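Local structure of cytochrome c (Chlorobaculum tepidum, 3A9F) at residues 40-44 with 45-49; 74-78 with 79-83. The protein probably carries electrons through a single covalently bound heme c, as the C-terminal domain of the cytochrome cz subunit of a green-bacterial photosynthetic reaction centre. All coordinates share one frame; numbering follows the deposited sequence.

Both contacts belong to one small, all-helical cytochrome domain and touch the same heme c, yet they do not touch each other: their centres lie about 17 Å apart and their nearest atoms about 6 Å. Contact 1 comes first along the chain, in the loop that follows helix 27-37 and runs into helix 48-56; it carries the heme attachment C41 and the iron ligand H42. Contact 2 follows helix 61-70 and opens helix 78-91, bringing S74 and I76 to the heme. Each contact is thus a loop entering a helix, one supplying a covalent anchor and an axial ligand, the other carbon contacts to CBB and CBC, the outer carbons of two porphyrin substituents.

Contact 1 of 2, residues 40-44 with 45-49; sequences KCHTL and DSVAD. With HEC (heme c), chain C.
H42 and S46 meet at the carbonyl oxygen of T43. Along H42, CB lies 3.9 Å from S46 OG; CG, turned between the backbone N and the carbonyl carbon (chi1 55°), directs the ring at the heme iron. ND1 donates to T43 O at 2.9 Å, nearly straight (175°) and within the ring plane, which should fix the ring's rotation. CD2 stands over heme ND, CE1 rests 3.6 Å from V47 CG2, and NE2 binds the heme iron at 2.0 Å, M68 supplying the other axial ligand. With C41 SG bonded to heme CAC at 1.8 Å, this is the CXXCH heme attachment of c-type cytochromes, C41 and H42 forming its second half. S46 OG donates to T43 O at 2.8 Å from the opposite face of the carbonyl plane to ND1. T43 OG1 accepts from S46 N at 2.9 Å; an alanine here would probably leave that amide with only its weak bond to T43 O. V47 N reaches L44 O at 154°, while V47 CG1 lies over the porphyrin margin, 3.7 Å from heme C2A. L44 CD1 also packs on V47 CG2, roughly at right angles to H42 CE1's approach, and F92 touches L44 and A48.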
# COMPACT_ATOMS: atom_id res chain seq x y z
N LYS A 40 9.76 3.90 6.30
CA LYS A 40 10.58 5.09 6.53
C LYS A 40 10.25 5.81 7.83
O LYS A 40 11.15 6.19 8.59
CB LYS A 40 10.45 6.07 5.37
CG LYS A 40 11.22 5.64 4.13
CD LYS A 40 12.74 5.71 4.34
CE LYS A 40 13.53 5.55 3.04
NZ LYS A 40 13.25 4.26 2.39
N CYS A 41 8.96 6.02 8.08
CA CYS A 41 8.54 6.78 9.28
C CYS A 41 8.17 5.91 10.46
O CYS A 41 8.20 6.35 11.60
CB CYS A 41 7.36 7.67 8.94
SG CYS A 41 7.74 8.85 7.63
N HIS A 42 7.77 4.69 10.15
CA HIS A 42 7.42 3.66 11.10
C HIS A 42 7.58 2.35 10.36
O HIS A 42 7.51 2.32 9.12
CB HIS A 42 5.96 3.82 11.59
CG HIS A 42 4.94 3.84 10.48
ND1 HIS A 42 4.45 2.69 9.88
CD2 HIS A 42 4.31 4.87 9.87
CE1 HIS A 42 3.57 3.01 8.95
NE2 HIS A 42 3.46 4.33 8.92
N THR A 43 7.81 1.27 11.07
CA THR A 43 7.80 -0.02 10.39
C THR A 43 6.38 -0.37 9.93
O THR A 43 5.38 -0.00 10.57
CB THR A 43 8.32 -1.17 11.26
OG1 THR A 43 7.39 -1.37 12.33
CG2 THR A 43 9.69 -0.87 11.80
N LEU A 44 6.29 -1.06 8.81
CA LEU A 44 5.00 -1.57 8.39
C LEU A 44 4.51 -2.58 9.43
O LEU A 44 3.31 -2.62 9.74
CB LEU A 44 5.08 -2.17 6.98
CG LEU A 44 3.78 -2.69 6.38
CD1 LEU A 44 2.69 -1.61 6.40
CD2 LEU A 44 4.04 -3.17 4.95
N ASP A 45 5.43 -3.36 9.99
CA ASP A 45 5.08 -4.33 11.05
C ASP A 45 4.29 -3.68 12.18
O ASP A 45 3.33 -4.27 12.69
CB ASP A 45 6.32 -4.97 11.66
CG ASP A 45 6.95 -6.02 10.77
OD1 ASP A 45 6.34 -6.47 9.79
OD2 ASP A 45 8.09 -6.42 11.09
N SER A 46 4.68 -2.47 12.58
CA SER A 46 4.07 -1.82 13.75
C SER A 46 2.60 -1.44 13.55
O SER A 46 1.87 -1.19 14.52
CB SER A 46 4.90 -0.61 14.17
OG SER A 46 4.72 0.48 13.28
N VAL A 47 2.16 -1.42 12.29
CA VAL A 47 0.79 -1.06 11.96
C VAL A 47 0.07 -2.15 11.17
O VAL A 47 -1.03 -1.93 10.68
CB VAL A 47 0.70 0.29 11.19
CG1 VAL A 47 1.20 1.45 12.07
CG2 VAL A 47 1.46 0.23 9.87
N ALA A 48 0.70 -3.33 11.07
CA ALA A 48 0.22 -4.41 10.19
C ALA A 48 -1.14 -4.94 10.58
O ALA A 48 -2.01 -5.09 9.71
CB ALA A 48 1.25 -5.53 10.13
N ASP A 49 -1.33 -5.23 11.86
CA ASP A 49 -2.60 -5.77 12.32
C ASP A 49 -3.73 -4.79 12.10
O ASP A 49 -4.80 -5.16 11.62
CB ASP A 49 -2.53 -6.11 13.82
CG ASP A 49 -1.60 -7.28 14.12
OD1 ASP A 49 -1.25 -8.03 13.19
OD2 ASP A 49 -1.25 -7.44 15.31
FE HEC C . 2.11 5.39 7.84
CHA HEC C . 0.17 5.54 10.64
CHB HEC C . 0.47 2.52 6.88
CHC HEC C . 4.08 5.19 5.06
CHD HEC C . 3.64 8.31 8.70
NA HEC C . 0.63 4.27 8.61
C1A HEC C . -0.07 4.50 9.78
C2A HEC C . -1.09 3.50 9.95
C3A HEC C . -1.02 2.68 8.89
C4A HEC C . 0.07 3.12 8.05
CMA HEC C . -1.86 1.43 8.56
CAA HEC C . -2.09 3.46 11.12
CBA HEC C . -3.30 4.31 10.78
CGA HEC C . -4.39 4.18 11.81
O1A HEC C . -4.08 4.06 13.02
O2A HEC C . -5.56 4.18 11.42
NB HEC C . 2.30 4.07 6.30
C1B HEC C . 1.46 2.99 6.06
C2B HEC C . 1.77 2.45 4.75
C3B HEC C . 2.76 3.21 4.24
C4B HEC C . 3.11 4.22 5.19
CMB HEC C . 1.00 1.26 4.14
CAB HEC C . 3.45 3.18 2.88
CBB HEC C . 2.42 3.62 1.80
NC HEC C . 3.59 6.53 7.05
C1C HEC C . 4.30 6.26 5.90
C2C HEC C . 5.31 7.27 5.72
C3C HEC C . 5.21 8.13 6.76
C4C HEC C . 4.10 7.70 7.58
CMC HEC C . 6.35 7.24 4.60
CAC HEC C . 6.05 9.38 7.10
CBC HEC C . 6.11 10.42 5.95
ND HEC C . 1.93 6.70 9.41
C1D HEC C . 2.64 7.88 9.54
C2D HEC C . 2.21 8.59 10.72
C3D HEC C . 1.15 7.74 11.31
C4D HEC C . 1.02 6.59 10.46
CMD HEC C . 2.76 9.93 11.18
CAD HEC C . 0.37 8.04 12.59
CBD HEC C . -0.77 9.02 12.31
CGD HEC C . -1.83 8.32 11.52
O1D HEC C . -2.44 7.36 12.05
O2D HEC C . -2.04 8.71 10.35

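Contact 2 of 2, residues 74-78 with 79-83; sequences SGISD and DDAKT. With HEC (heme c), chain C; SO4 (sulfate ion), chain E.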
# COMPACT_ATOMS: atom_id res chain seq x y z
N SER A 74 6.87 11.99 2.60
CA SER A 74 6.51 10.60 2.31
C SER A 74 7.32 10.03 1.15
O SER A 74 7.54 8.82 1.09
CB SER A 74 5.02 10.48 1.99
OG SER A 74 4.77 10.96 0.68
N GLY A 75 7.69 10.88 0.19
CA GLY A 75 8.42 10.45 -1.01
C GLY A 75 7.62 9.46 -1.84
O GLY A 75 8.20 8.76 -2.66
N ILE A 76 6.30 9.42 -1.69
CA ILE A 76 5.43 8.51 -2.45
C ILE A 76 4.83 9.23 -3.66
O ILE A 76 4.09 10.21 -3.51
CB ILE A 76 4.32 7.94 -1.53
CG1 ILE A 76 4.94 7.09 -0.42
CG2 ILE A 76 3.30 7.12 -2.33
CD1 ILE A 76 3.96 6.75 0.73
N SER A 77 5.17 8.75 -4.85
CA SER A 77 4.56 9.33 -6.04
C SER A 77 3.18 8.73 -6.31
O SER A 77 2.84 7.70 -5.72
CB SER A 77 5.47 9.08 -7.25
OG SER A 77 5.48 7.68 -7.55
N ASP A 78 2.42 9.32 -7.23
CA ASP A 78 1.14 8.71 -7.59
C ASP A 78 1.32 7.29 -8.12
O ASP A 78 0.52 6.39 -7.80
CB ASP A 78 0.38 9.56 -8.62
CG ASP A 78 -0.25 10.81 -8.01
OD1 ASP A 78 -0.39 10.90 -6.77
OD2 ASP A 78 -0.61 11.71 -8.80
N ASP A 79 2.35 7.06 -8.92
CA ASP A 79 2.61 5.70 -9.40
C ASP A 79 3.01 4.75 -8.28
O ASP A 79 2.57 3.60 -8.25
CB ASP A 79 3.67 5.70 -10.49
CG ASP A 79 3.15 6.17 -11.80
OD1 ASP A 79 2.00 5.84 -12.13
OD2 ASP A 79 3.90 6.87 -12.51
N ASP A 80 3.81 5.23 -7.33
CA ASP A 80 4.16 4.40 -6.18
C ASP A 80 2.87 4.00 -5.46
O ASP A 80 2.72 2.85 -5.03
CB ASP A 80 5.01 5.17 -5.16
CG ASP A 80 6.42 5.50 -5.59
OD1 ASP A 80 6.92 4.91 -6.56
OD2 ASP A 80 7.04 6.36 -4.89
N ALA A 81 1.95 4.95 -5.27
CA ALA A 81 0.74 4.67 -4.53
C ALA A 81 -0.09 3.61 -5.23
O ALA A 81 -0.68 2.76 -4.56
CB ALA A 81 -0.07 5.94 -4.33
N LYS A 82 -0.12 3.63 -6.56
CA LYS A 82 -0.87 2.60 -7.30
C LYS A 82 -0.25 1.22 -7.07
O LYS A 82 -0.96 0.25 -6.75
CB LYS A 82 -0.88 2.92 -8.80
CG LYS A 82 -1.72 4.13 -9.18
CD LYS A 82 -1.47 4.45 -10.65
CE LYS A 82 -2.33 5.53 -11.22
NZ LYS A 82 -1.96 5.74 -12.65
N THR A 83 1.07 1.13 -7.22
CA THR A 83 1.78 -0.15 -7.05
C THR A 83 1.62 -0.69 -5.64
O THR A 83 1.36 -1.88 -5.45
CB THR A 83 3.24 0.07 -7.42
OG1 THR A 83 3.32 0.43 -8.80
CG2 THR A 83 4.09 -1.18 -7.15
FE HEC C . 2.11 5.39 7.84
CHA HEC C . 0.17 5.54 10.64
CHB HEC C . 0.47 2.52 6.88
CHC HEC C . 4.08 5.19 5.06
CHD HEC C . 3.64 8.31 8.70
NA HEC C . 0.63 4.27 8.61
C1A HEC C . -0.07 4.50 9.78
C2A HEC C . -1.09 3.50 9.95
C3A HEC C . -1.02 2.68 8.89
C4A HEC C . 0.07 3.12 8.05
CMA HEC C . -1.86 1.43 8.56
CAA HEC C . -2.09 3.46 11.12
CBA HEC C . -3.30 4.31 10.78
CGA HEC C . -4.39 4.18 11.81
O1A HEC C . -4.08 4.06 13.02
O2A HEC C . -5.56 4.18 11.42
NB HEC C . 2.30 4.07 6.30
C1B HEC C . 1.46 2.99 6.06
C2B HEC C . 1.77 2.45 4.75
C3B HEC C . 2.76 3.21 4.24
C4B HEC C . 3.11 4.22 5.19
CMB HEC C . 1.00 1.26 4.14
CAB HEC C . 3.45 3.18 2.88
CBB HEC C . 2.42 3.62 1.80
NC HEC C . 3.59 6.53 7.05
C1C HEC C . 4.30 6.26 5.90
C2C HEC C . 5.31 7.27 5.72
C3C HEC C . 5.21 8.13 6.76
C4C HEC C . 4.10 7.70 7.58
CMC HEC C . 6.35 7.24 4.60
CAC HEC C . 6.05 9.38 7.10
CBC HEC C . 6.11 10.42 5.95
ND HEC C . 1.93 6.70 9.41
C1D HEC C . 2.64 7.88 9.54
C2D HEC C . 2.21 8.59 10.72
C3D HEC C . 1.15 7.74 11.31
C4D HEC C . 1.02 6.59 10.46
CMD HEC C . 2.76 9.93 11.18
CAD HEC C . 0.37 8.04 12.59
CBD HEC C . -0.77 9.02 12.31
CGD HEC C . -1.83 8.32 11.52
O1D HEC C . -2.44 7.36 12.05
O2D HEC C . -2.04 8.71 10.35
S SO4 E . 8.32 14.37 -0.86
O1 SO4 E . 7.96 15.78 -0.98
O2 SO4 E . 8.37 13.78 -2.20
O3 SO4 E . 9.61 14.22 -0.22
O4 SO4 E . 7.29 13.68 -0.08
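S77 and D80 exchange hydrogen bonds across the start of helix 78-91. D80 N donates to S77 OG at 3.0 Å and 161°; in return S77 N donates to D80 OD2 at 3.0 Å, straight at 172° but arriving from above the carboxylate plane. The serine hydroxyl is swung between its own backbone N and carbonyl carbon (chi1 68°), which turns OG toward the amide of the first helical turn. This reciprocal pair is a capping box with S77 as N-cap. The i to i+4 bonds of the helix then begin with A81 N on S77 O at 2.9 Å, and K82 N follows on D78 O. Beside the box, I76 CG2 lies 3.8 Å from D80 CB and also packs on A81 CB, while I76 CD1 branches off at about a right angle and reaches heme CBB at 3.6 Å. In the preceding loop, S74 OG accepts from I76 N in an ST turn, and S74 CA rests 3.7 Å from heme CBC. G75 N donates to sulfate O4 at 2.8 Å. In the second shell, R37 forms a salt bridge with D80 OD2, so that oxygen is held from two sources, and Q69 and K66 hold D78 OD1.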